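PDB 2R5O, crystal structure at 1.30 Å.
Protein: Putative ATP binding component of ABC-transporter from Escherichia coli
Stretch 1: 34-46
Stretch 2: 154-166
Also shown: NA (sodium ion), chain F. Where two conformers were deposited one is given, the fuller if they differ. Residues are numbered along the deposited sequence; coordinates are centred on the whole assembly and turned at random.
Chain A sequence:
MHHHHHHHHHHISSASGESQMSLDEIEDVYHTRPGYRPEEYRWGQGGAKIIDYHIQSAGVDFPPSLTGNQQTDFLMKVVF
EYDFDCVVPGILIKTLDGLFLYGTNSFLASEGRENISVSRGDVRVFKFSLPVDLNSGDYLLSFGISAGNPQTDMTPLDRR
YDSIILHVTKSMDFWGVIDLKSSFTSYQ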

# COMPACT_ATOMS: atom_id res chain seq x y z
N PRO A 34 -11.16 17.69 14.75
CA PRO A 34 -11.92 16.68 14.05
C PRO A 34 -11.13 15.38 13.92
O PRO A 34 -9.95 15.39 13.59
CB PRO A 34 -12.13 17.32 12.66
CG PRO A 34 -12.12 18.79 12.92
CD PRO A 34 -11.01 18.92 13.95
N GLY A 35 -11.82 14.27 14.16
CA GLY A 35 -11.23 12.95 14.08
C GLY A 35 -10.56 12.48 15.36
O GLY A 35 -10.14 11.33 15.44
N TYR A 36 -10.45 13.33 16.38
CA TYR A 36 -9.80 12.90 17.61
C TYR A 36 -10.57 11.73 18.23
O TYR A 36 -11.80 11.73 18.28
CB TYR A 36 -9.72 14.04 18.63
CG TYR A 36 -9.21 13.55 19.96
CD1 TYR A 36 -7.86 13.27 20.13
CD2 TYR A 36 -10.07 13.37 21.04
CE1 TYR A 36 -7.38 12.77 21.32
CE2 TYR A 36 -9.60 12.89 22.25
CZ TYR A 36 -8.25 12.59 22.38
OH TYR A 36 -7.81 12.09 23.59
N ARG A 37 -9.83 10.75 18.72
CA ARG A 37 -10.41 9.59 19.38
C ARG A 37 -10.19 9.66 20.89
O ARG A 37 -9.05 9.55 21.34
CB ARG A 37 -9.74 8.32 18.87
CG ARG A 37 -9.93 8.08 17.41
CD ARG A 37 -9.34 6.76 16.98
NE ARG A 37 -10.18 5.64 17.37
CZ ARG A 37 -9.85 4.65 18.19
NH1 ARG A 37 -8.66 4.60 18.78
NH2 ARG A 37 -10.74 3.68 18.41
N PRO A 38 -11.27 9.75 21.67
CA PRO A 38 -11.12 9.61 23.12
C PRO A 38 -10.52 8.27 23.55
O PRO A 38 -10.04 8.16 24.68
CB PRO A 38 -12.55 9.76 23.63
CG PRO A 38 -13.24 10.58 22.60
CD PRO A 38 -12.66 10.10 21.30
N GLU A 39 -10.56 7.29 22.66
CA GLU A 39 -9.96 5.97 22.86
C GLU A 39 -8.44 5.95 22.70
O GLU A 39 -7.82 4.89 22.82
CB GLU A 39 -10.58 4.96 21.88
CG GLU A 39 -12.08 4.81 22.00
CD GLU A 39 -12.91 5.85 21.23
OE1 GLU A 39 -12.40 6.76 20.56
OE2 GLU A 39 -14.16 5.73 21.30
N GLU A 40 -7.83 7.09 22.42
CA GLU A 40 -6.38 7.18 22.35
C GLU A 40 -5.69 6.53 23.53
O GLU A 40 -6.21 6.56 24.66
CB GLU A 40 -6.03 8.67 22.39
CG GLU A 40 -4.69 9.03 22.93
CD GLU A 40 -4.37 10.50 22.90
OE1 GLU A 40 -5.17 11.35 23.36
OE2 GLU A 40 -3.25 10.83 22.51
N TYR A 41 -4.52 5.97 23.29
CA TYR A 41 -3.64 5.56 24.38
C TYR A 41 -2.39 6.43 24.35
O TYR A 41 -1.47 6.18 23.56
CB TYR A 41 -3.32 4.06 24.26
CG TYR A 41 -2.33 3.55 25.29
CD1 TYR A 41 -2.09 4.18 26.52
CD2 TYR A 41 -1.63 2.39 25.05
CE1 TYR A 41 -1.18 3.66 27.45
CE2 TYR A 41 -0.70 1.89 25.95
CZ TYR A 41 -0.49 2.54 27.14
OH TYR A 41 0.43 2.03 28.03
N ARG A 42 -2.37 7.46 25.17
CA ARG A 42 -1.28 8.39 25.25
C ARG A 42 -0.27 7.91 26.28
O ARG A 42 -0.65 7.52 27.38
CB ARG A 42 -1.81 9.77 25.61
CG ARG A 42 -0.77 10.87 25.53
CD ARG A 42 -1.35 12.21 25.89
NE ARG A 42 -0.44 13.30 25.57
CZ ARG A 42 -0.78 14.58 25.72
NH1 ARG A 42 -1.97 14.88 26.20
NH2 ARG A 42 0.04 15.55 25.32
N TRP A 43 1.00 7.91 25.92
CA TRP A 43 2.06 7.44 26.79
C TRP A 43 3.33 8.21 26.47
O TRP A 43 3.44 8.91 25.46
CB TRP A 43 2.24 5.91 26.69
CG TRP A 43 2.72 5.45 25.35
CD1 TRP A 43 2.01 5.31 24.20
CD2 TRP A 43 4.07 5.08 25.04
NE1 TRP A 43 2.83 4.87 23.18
CE2 TRP A 43 4.11 4.72 23.67
CE3 TRP A 43 5.24 4.98 25.79
CZ2 TRP A 43 5.29 4.31 23.04
CZ3 TRP A 43 6.43 4.58 25.15
CH2 TRP A 43 6.42 4.23 23.80
N GLY A 44 4.35 8.03 27.30
CA GLY A 44 5.64 8.68 27.08
C GLY A 44 6.31 9.06 28.37
O GLY A 44 5.69 9.08 29.43
N GLN A 45 7.58 9.41 28.29
CA GLN A 45 8.36 9.81 29.46
C GLN A 45 8.18 11.27 29.80
O GLN A 45 8.59 11.66 30.91
CB GLN A 45 9.84 9.51 29.24
CG GLN A 45 10.13 8.03 29.21
CD GLN A 45 11.60 7.72 29.45
OE1 GLN A 45 12.33 8.51 30.03
NE2 GLN A 45 12.03 6.57 28.98
N GLY A 46 7.60 12.07 28.94
CA GLY A 46 7.51 13.51 29.18
C GLY A 46 8.71 14.25 28.64
O GLY A 46 9.61 13.63 28.07
NA NA F . 1.25 3.72 29.76
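Stretch 2 154-166: MTPLDRRYDSIIL

Two arginines stack on each other, each bound at its edge by a carboxylate: the guanidinium of Arg160 lies flat on that of Arg42, centres 3.5 Å apart and planes at 13°, like charges offset by the acids. Arg160 NE reaches Glu40 OE2 (2.7 Å) and Arg160 NH2 reaches Glu40 OE1 (3.1 Å); Arg42 NE and NH2 meet Asp158 OD1 and OD2, each at 2.8 Å. Tyr36 OH donates a hydrogen bond to Glu40 OE1 (2.8 Å).

The strand through Arg159, extended except for a kink at Leu157 (phi/psi -97/-54), runs antiparallel to strand 41-43, axes at 170° and 4.8 Å at closest approach. Backbone pairs are Tyr41 N to Tyr161 O 3.0 Å, Tyr161 N to Tyr41 O 3.2 Å; Trp43 N to Arg159 O 3.0 Å, Arg159 N to Trp43 O 2.7 Å. Between them Arg42 faces Arg160, CA to CA 4.5 Å. On the face opposite the arginine stack, Arg159 CB sits 3.5 Å from the centroid of the Trp43 five-membered ring. Pro156 CG lies 3.5 Å from Trp43 CZ3. Beyond the strand, Gln45 N binds Pro156 O and Gly46 N binds Leu157 O, both 2.9 Å.

At Asp162, phi/psi 50/48, stretch 2 turns a corner. Beyond it the register has shifted by two and a single bridge pairs Ile164 with Tyr36, CA to CA 4.6 Å: Ile165 N to Gly35 O, 2.9 Å; Arg37 N to Ser163 O, 2.8 Å. Arg37 NH1 holds Asp162 O at 2.8 Å.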

# COMPACT_ATOMS: atom_id res chain seq x y z
N MET A 154 16.49 5.98 21.73
CA MET A 154 15.48 7.02 21.57
C MET A 154 14.49 6.95 22.69
O MET A 154 13.94 5.88 22.99
CB MET A 154 14.71 6.74 20.29
CG MET A 154 15.53 6.82 19.07
SD MET A 154 16.12 8.48 18.76
CE MET A 154 14.54 9.13 18.33
N THR A 155 14.30 8.08 23.35
CA THR A 155 13.38 8.20 24.44
C THR A 155 12.05 8.69 23.90
O THR A 155 11.99 9.74 23.27
CB THR A 155 13.90 9.22 25.45
OG1 THR A 155 15.19 8.83 25.93
CG2 THR A 155 12.98 9.30 26.61
N PRO A 156 10.96 7.95 24.18
CA PRO A 156 9.64 8.42 23.76
C PRO A 156 9.20 9.54 24.69
O PRO A 156 9.17 9.36 25.91
CB PRO A 156 8.77 7.17 23.94
CG PRO A 156 9.43 6.44 25.12
CD PRO A 156 10.89 6.69 24.96
N LEU A 157 8.85 10.68 24.15
CA LEU A 157 8.50 11.85 24.96
C LEU A 157 7.00 11.96 25.13
O LEU A 157 6.52 12.04 26.25
CB LEU A 157 9.09 13.14 24.39
CG LEU A 157 10.60 13.09 24.10
CD1 LEU A 157 11.05 14.36 23.43
CD2 LEU A 157 11.41 12.84 25.37
N ASP A 158 6.28 11.97 24.02
CA ASP A 158 4.81 11.98 24.03
C ASP A 158 4.36 11.20 22.82
O ASP A 158 4.77 11.52 21.71
CB ASP A 158 4.26 13.43 23.99
CG ASP A 158 2.76 13.51 24.20
OD1 ASP A 158 2.15 12.55 24.75
OD2 ASP A 158 2.16 14.54 23.79
N ARG A 159 3.55 10.17 23.02
CA ARG A 159 3.17 9.23 21.98
C ARG A 159 1.66 9.12 22.03
O ARG A 159 1.11 8.61 23.02
CB ARG A 159 3.82 7.88 22.24
CG ARG A 159 5.35 7.97 22.40
CD ARG A 159 6.07 8.52 21.14
NE ARG A 159 5.80 7.61 20.06
CZ ARG A 159 6.56 6.60 19.69
NH1 ARG A 159 7.84 6.52 20.06
NH2 ARG A 159 6.05 5.73 18.84
N ARG A 160 0.98 9.64 21.03
CA ARG A 160 -0.49 9.72 21.01
C ARG A 160 -1.02 8.62 20.11
O ARG A 160 -1.34 8.83 18.93
CB ARG A 160 -0.91 11.14 20.65
CG ARG A 160 -0.30 12.11 21.66
CD ARG A 160 -0.95 13.48 21.78
NE ARG A 160 -2.28 13.38 22.37
CZ ARG A 160 -2.91 14.41 22.90
NH1 ARG A 160 -2.35 15.59 22.93
NH2 ARG A 160 -4.13 14.24 23.40
N TYR A 161 -1.02 7.41 20.67
CA TYR A 161 -1.20 6.20 19.90
C TYR A 161 -2.69 5.98 19.63
O TYR A 161 -3.54 6.10 20.51
CB TYR A 161 -0.61 5.04 20.69
CG TYR A 161 -0.78 3.67 20.11
CD1 TYR A 161 -0.09 3.27 18.98
CD2 TYR A 161 -1.57 2.74 20.76
CE1 TYR A 161 -0.25 1.96 18.48
CE2 TYR A 161 -1.73 1.47 20.28
CZ TYR A 161 -1.09 1.09 19.16
OH TYR A 161 -1.26 -0.21 18.73
N ASP A 162 -3.00 5.65 18.37
CA ASP A 162 -4.35 5.40 17.89
C ASP A 162 -5.28 6.52 18.33
O ASP A 162 -6.39 6.31 18.83
CB ASP A 162 -4.89 4.05 18.37
CG ASP A 162 -4.26 2.85 17.68
OD1 ASP A 162 -3.61 3.00 16.65
OD2 ASP A 162 -4.47 1.73 18.22
N SER A 163 -4.82 7.75 18.10
CA SER A 163 -5.49 8.93 18.63
C SER A 163 -6.38 9.66 17.65
O SER A 163 -7.12 10.56 18.09
CB SER A 163 -4.46 9.89 19.20
OG SER A 163 -3.52 10.29 18.20
N ILE A 164 -6.34 9.29 16.37
CA ILE A 164 -7.14 9.97 15.36
C ILE A 164 -7.75 8.91 14.44
O ILE A 164 -7.06 7.95 14.05
CB ILE A 164 -6.26 10.97 14.55
CG1 ILE A 164 -5.69 12.08 15.46
CG2 ILE A 164 -7.04 11.55 13.36
CD1 ILE A 164 -4.46 12.77 14.88
N ILE A 165 -9.03 9.06 14.11
CA ILE A 165 -9.68 8.18 13.13
C ILE A 165 -9.65 8.87 11.78
O ILE A 165 -9.96 10.07 11.66
CB ILE A 165 -11.09 7.70 13.57
CG1 ILE A 165 -11.64 6.69 12.56
CG2 ILE A 165 -12.04 8.87 13.79
CD1 ILE A 165 -12.76 5.84 13.10
N LEU A 166 -9.26 8.12 10.75
CA LEU A 166 -9.27 8.55 9.36
C LEU A 166 -10.30 7.75 8.59
O LEU A 166 -10.38 6.54 8.72
CB LEU A 166 -7.91 8.29 8.71
CG LEU A 166 -6.67 8.89 9.39
CD1 LEU A 166 -5.40 8.55 8.63
CD2 LEU A 166 -6.78 10.40 9.55